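Local coordinates for protein uracil-dna glycosylase (PDB 4UQM) that belongs to the uracil-DNA glycosylase superfamily and has an alpha/beta fold with helices packed around a central parallel sheet, at residues Leu23-Asp26 and Trp27-Leu31; Pro33-Ala37 and Pro38-Glu42. The protein carries 1 engineered substitution. All coordinates share one frame; numbering follows the deposited sequence.

Interaction 1: Leu23-Asp26 and Trp27-Leu31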
loop_
_atom_site.group_PDB
_atom_site.type_symbol
_atom_site.label_atom_id
_atom_site.label_comp_id
_atom_site.label_asym_id
_atom_site.label_seq_id
_atom_site.Cartn_x
_atom_site.Cartn_y
_atom_site.Cartn_z
ATOM N N LEU A 23 12.351 -10.752 -4.628
ATOM C CA LEU A 23 12.125 -9.868 -3.487
ATOM C C LEU A 23 13.456 -9.463 -2.884
ATOM O O LEU A 23 14.446 -10.244 -2.916
ATOM C CB LEU A 23 11.293 -10.547 -2.392
ATOM C CG LEU A 23 9.897 -11.052 -2.758
ATOM C CD1 LEU A 23 9.255 -11.656 -1.563
ATOM C CD2 LEU A 23 9.080 -9.903 -3.308
ATOM N N PRO A 24 13.529 -8.220 -2.371
ATOM C CA PRO A 24 14.697 -7.823 -1.609
ATOM C C PRO A 24 14.956 -8.842 -0.503
ATOM O O PRO A 24 14.032 -9.422 0.067
ATOM C CB PRO A 24 14.292 -6.454 -1.029
ATOM C CG PRO A 24 13.274 -5.945 -1.963
ATOM C CD PRO A 24 12.517 -7.140 -2.437
ATOM N N GLU A 25 16.222 -9.090 -0.183
ATOM C CA GLU A 25 16.585 -10.126 0.780
ATOM C C GLU A 25 16.008 -9.870 2.149
ATOM O O GLU A 25 15.679 -10.805 2.846
ATOM C CB GLU A 25 18.124 -10.182 0.946
ATOM C CG GLU A 25 18.687 -11.134 2.034
ATOM C CD GLU A 25 20.142 -10.877 2.451
ATOM O OE1 GLU A 25 20.836 -10.022 1.851
ATOM O OE2 GLU A 25 20.644 -11.544 3.395
ATOM N N ASP A 26 15.917 -8.602 2.549
ATOM C CA ASP A 26 15.369 -8.290 3.870
ATOM C C ASP A 26 13.917 -8.710 4.001
ATOM O O ASP A 26 13.535 -9.273 5.027
ATOM C CB ASP A 26 15.637 -6.832 4.309
ATOM C CG ASP A 26 15.164 -5.772 3.350
ATOM O OD1 ASP A 26 14.329 -5.990 2.435
ATOM O OD2 ASP A 26 15.645 -4.618 3.589
ATOM N N TRP A 27 13.131 -8.476 2.961
ATOM C CA TRP A 27 11.752 -8.970 2.951
ATOM C C TRP A 27 11.713 -10.499 2.939
ATOM O O TRP A 27 10.910 -11.114 3.659
ATOM C CB TRP A 27 10.966 -8.454 1.767
ATOM C CG TRP A 27 10.489 -7.041 1.833
ATOM C CD1 TRP A 27 10.712 -6.064 0.890
ATOM C CD2 TRP A 27 9.647 -6.439 2.848
ATOM N NE1 TRP A 27 10.069 -4.883 1.269
ATOM C CE2 TRP A 27 9.437 -5.095 2.473
ATOM C CE3 TRP A 27 9.070 -6.909 4.033
ATOM C CZ2 TRP A 27 8.641 -4.222 3.229
ATOM C CZ3 TRP A 27 8.271 -6.070 4.760
ATOM C CH2 TRP A 27 8.088 -4.722 4.380
ATOM N N GLN A 28 12.582 -11.134 2.147
ATOM C CA GLN A 28 12.565 -12.593 2.084
ATOM C C GLN A 28 12.831 -13.189 3.459
ATOM O O GLN A 28 12.157 -14.135 3.883
ATOM C CB GLN A 28 13.593 -13.123 1.085
ATOM C CG GLN A 28 13.403 -12.883 -0.419
ATOM C CD GLN A 28 12.209 -13.589 -1.119
ATOM O OE1 GLN A 28 11.224 -14.006 -0.467
ATOM N NE2 GLN A 28 12.286 -13.703 -2.485
ATOM N N GLU A 29 13.799 -12.634 4.173
ATOM C CA GLU A 29 14.116 -13.120 5.517
ATOM C C GLU A 29 13.007 -12.888 6.519
ATOM O O GLU A 29 12.658 -13.780 7.295
ATOM C CB GLU A 29 15.444 -12.536 6.017
ATOM C CG GLU A 29 16.618 -13.022 5.210
ATOM C CD GLU A 29 17.954 -12.461 5.652
ATOM O OE1 GLU A 29 18.047 -11.916 6.771
ATOM O OE2 GLU A 29 18.924 -12.604 4.856
ATOM N N ALA A 30 12.418 -11.704 6.484
ATOM C CA ALA A 30 11.323 -11.366 7.428
ATOM C C ALA A 30 10.081 -12.183 7.169
ATOM O O ALA A 30 9.401 -12.595 8.101
ATOM C CB ALA A 30 11.017 -9.890 7.378
ATOM N N LEU A 31 9.789 -12.458 5.896
ATOM C CA LEU A 31 8.512 -13.063 5.541
ATOM C C LEU A 31 8.591 -14.557 5.238
ATOM O O LEU A 31 7.552 -15.172 5.027
ATOM C CB LEU A 31 7.902 -12.305 4.354
ATOM C CG LEU A 31 7.664 -10.815 4.595
ATOM C CD1 LEU A 31 7.300 -10.117 3.307
ATOM C CD2 LEU A 31 6.626 -10.611 5.704
#
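The indole of Trp27 has Pro24 at its own edge. Pro24 CG lies in the indole plane, 3.8 Å from Trp27 CD1, and the two side chains point the same way. Asp26 OD1 approaches the indole obliquely. The amide of Gln28 is the second flat group. The side chains of Gln28 and Leu23 cross at about a right angle. Gln28 NE2 sits 3.3 Å from Leu23 CB, and Gln28 OE1 sits 3.3 Å from Leu23 CD1. A bend at chi2 (-67°) folds the Gln28 chain back over Leu23. NE2 is hydrogen-bonded to Pro20 O, outside the contact. On the exposed side the carboxylates of Glu25 and Glu29, one turn apart, have planes 66° apart. Glu25 OE2 and Glu29 OE2 are 2.5 Å apart. Both residues also touch a crystal neighbour.

Pro24 holds the N-cap position of helix 25-35. Pro24 O accepts a bond from Gln28 N at 3.1 Å, in the carbonyl plane. The next two residues repeat the pattern, with Glu29 N bonded to Glu25 O and Ala30 N to Asp26 O. Asp26 has CG between its backbone N and carbonyl carbon (chi1 55°), which turns Asp26 OD1 back to Trp27 N at 2.8 Å, a weak, bent bond. The main partners of its carboxylate are the N-H groups of Leu72 and Gly73.

The buried indole and the exposed acids differ in chemistry. Trp27 NE1 is satisfied by Thr70 O. The Glu25-Glu29 approach implies that one of the two acids probably holds a proton, as two full charges would repel.

Interaction 2: Pro33-Ala37 and Pro38-Glu42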
loop_
_atom_site.group_PDB
_atom_site.type_symbol
_atom_site.label_atom_id
_atom_site.label_comp_id
_atom_site.label_asym_id
_atom_site.label_seq_id
_atom_site.Cartn_x
_atom_site.Cartn_y
_atom_site.Cartn_z
ATOM N N PRO A 33 8.656 -17.122 7.110
ATOM C CA PRO A 33 7.682 -17.957 7.813
ATOM C C PRO A 33 6.270 -17.900 7.206
ATOM O O PRO A 33 5.504 -18.857 7.318
ATOM C CB PRO A 33 7.672 -17.374 9.239
ATOM C CG PRO A 33 9.019 -16.757 9.378
ATOM C CD PRO A 33 9.277 -16.152 8.037
ATOM N N GLU A 34 5.914 -16.767 6.607
ATOM C CA GLU A 34 4.615 -16.633 5.956
ATOM C C GLU A 34 4.554 -17.510 4.701
ATOM O O GLU A 34 3.592 -18.272 4.502
ATOM C CB GLU A 34 4.349 -15.182 5.564
ATOM C CG GLU A 34 4.593 -14.177 6.702
ATOM C CD GLU A 34 4.018 -14.599 8.020
ATOM O OE1 GLU A 34 2.840 -15.024 8.065
ATOM O OE2 GLU A 34 4.710 -14.443 9.059
ATOM N N PHE A 35 5.584 -17.427 3.857
ATOM C CA PHE A 35 5.579 -18.190 2.604
ATOM C C PHE A 35 5.579 -19.689 2.833
ATOM O O PHE A 35 5.181 -20.456 1.975
ATOM C CB PHE A 35 6.747 -17.776 1.704
ATOM C CG PHE A 35 6.757 -16.288 1.374
ATOM C CD1 PHE A 35 5.635 -15.685 0.915
ATOM C CD2 PHE A 35 7.915 -15.515 1.491
ATOM C CE1 PHE A 35 5.628 -14.321 0.608
ATOM C CE2 PHE A 35 7.917 -14.177 1.168
ATOM C CZ PHE A 35 6.772 -13.559 0.772
ATOM N N SER A 36 5.999 -20.080 4.040
ATOM C CA SER A 36 6.064 -21.467 4.485
ATOM C C SER A 36 4.808 -21.955 5.241
ATOM O O SER A 36 4.697 -23.123 5.530
ATOM C CB SER A 36 7.332 -21.666 5.366
ATOM O OG SER A 36 8.523 -21.061 4.807
ATOM N N ALA A 37 3.885 -21.050 5.584
ATOM C CA ALA A 37 2.808 -21.328 6.498
ATOM C C ALA A 37 1.613 -21.994 5.841
ATOM O O ALA A 37 1.281 -21.682 4.685
ATOM C CB ALA A 37 2.374 -20.030 7.162
ATOM N N PRO A 38 0.909 -22.861 6.602
ATOM C CA PRO A 38 -0.326 -23.415 6.065
ATOM C C PRO A 38 -1.360 -22.378 5.558
ATOM O O PRO A 38 -1.920 -22.586 4.457
ATOM C CB PRO A 38 -0.844 -24.277 7.216
ATOM C CG PRO A 38 0.374 -24.681 7.958
ATOM C CD PRO A 38 1.278 -23.495 7.885
ATOM N N TYR A 39 -1.597 -21.272 6.279
ATOM C CA TYR A 39 -2.601 -20.312 5.813
ATOM C C TYR A 39 -2.236 -19.754 4.429
ATOM O O TYR A 39 -3.107 -19.427 3.622
ATOM C CB TYR A 39 -2.819 -19.129 6.793
ATOM C CG TYR A 39 -1.809 -18.007 6.647
ATOM C CD1 TYR A 39 -2.003 -16.981 5.717
ATOM C CD2 TYR A 39 -0.640 -17.975 7.448
ATOM C CE1 TYR A 39 -1.105 -15.971 5.521
ATOM C CE2 TYR A 39 0.280 -16.955 7.264
ATOM C CZ TYR A 39 0.059 -15.990 6.273
ATOM O OH TYR A 39 0.942 -14.995 6.096
ATOM N N PHE A 40 -0.945 -19.628 4.152
ATOM C CA PHE A 40 -0.496 -19.032 2.918
ATOM C C PHE A 40 -0.622 -20.023 1.770
ATOM O O PHE A 40 -0.950 -19.647 0.625
ATOM C CB PHE A 40 0.941 -18.501 3.071
ATOM C CG PHE A 40 1.390 -17.675 1.930
ATOM C CD1 PHE A 40 1.101 -16.311 1.872
ATOM C CD2 PHE A 40 2.080 -18.239 0.892
ATOM C CE1 PHE A 40 1.511 -15.565 0.787
ATOM C CE2 PHE A 40 2.452 -17.484 -0.182
ATOM C CZ PHE A 40 2.164 -16.158 -0.248
ATOM N N HIS A 41 -0.403 -21.291 2.074
ATOM C CA HIS A 41 -0.642 -22.335 1.096
ATOM C C HIS A 41 -2.135 -22.342 0.719
ATOM O O HIS A 41 -2.484 -22.463 -0.431
ATOM C CB HIS A 41 -0.236 -23.713 1.667
ATOM C CG HIS A 41 -0.436 -24.844 0.708
ATOM N ND1 HIS A 41 0.584 -25.311 -0.097
ATOM C CD2 HIS A 41 -1.503 -25.648 0.467
ATOM C CE1 HIS A 41 0.135 -26.314 -0.831
ATOM N NE2 HIS A 41 -1.126 -26.544 -0.496
ATOM N N GLU A 42 -3.003 -22.252 1.723
ATOM C CA GLU A 42 -4.460 -22.228 1.482
ATOM C C GLU A 42 -4.891 -20.982 0.708
ATOM O O GLU A 42 -5.705 -21.089 -0.215
ATOM C CB GLU A 42 -5.264 -22.356 2.777
ATOM C CG GLU A 42 -5.129 -23.706 3.478
ATOM C CD GLU A 42 -5.412 -24.923 2.603
ATOM O OE1 GLU A 42 -6.357 -24.888 1.801
ATOM O OE2 GLU A 42 -4.687 -25.943 2.704
#
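Phe40 reaches from the start of helix 38-53 to the C-terminal part of helix 25-35. Phe40 CB lies 3.0 Å from Glu34 O, and also sits over one face of the Tyr39 ring near the rim. CG follows past the same carbonyl. With CG anti to the backbone N (chi1 -170°), the ring runs on toward Phe35. Phe40 CD2 meets the backbone there, 3.9 Å from Phe35 CA. CE2 and CZ at the far end meet the Phe35 ring, with Phe40 CZ 3.7 Å from Phe35 CD1. The pair is T-shaped: the edge of Phe35 turns to the face of Phe40, with centroids 5.4 Å apart and planes at 75°. Both rings are buried, and Phe35 also packs on Ile19, Pro20 and Leu23.

Tyr39 takes a second route across the corner. Its CG stands between the backbone N and the carbonyl carbon (chi1 83°), and its ring comes back past Ala37, which it meets obliquely, with Tyr39 CD2 3.7 Å from Ala37 CB. Tyr39 OH then donates to Glu34 OE1 at 2.7 Å, using the anti lone pair of that oxygen. The Glu34 chain is bent, and OE1 lies at the edge of the phenol, near its plane. Tyr39 also meets His162 edge-to-face.

Ala37 is the N-cap residue of the second helix. Ala37 O accepts a good bond from His41 N at 3.1 Å and a weak one from Phe40 N. Pro38, which has no N-H to offer, follows as the first helical residue. The whole is a tight helix-to-helix corner: a proline opens the second helix, and two aromatic side chains reach back to the first.

In the fold
The chain enters interaction 1 from the N-terminal loop, which also supplies Pro20 to Gln28. Residues 23-31 lead into helix 25-35 and form its first part, and residues 33-42 leave it and start helix 38-53. The two contacts are therefore in series. They neither nest nor cross, and each closes only a local turn. Their centres are about 15 Å apart, yet they touch through Phe35, which meets Leu23 and Gln28. Helix 160-172 runs beside both: Trp27, Ala30 and Leu31 pack on it from interaction 1, and Glu34 and Tyr39 from interaction 2. Together they set helices 25-35 and 38-53 against helix 160-172, with helix 65-69 and its following loop beside the first.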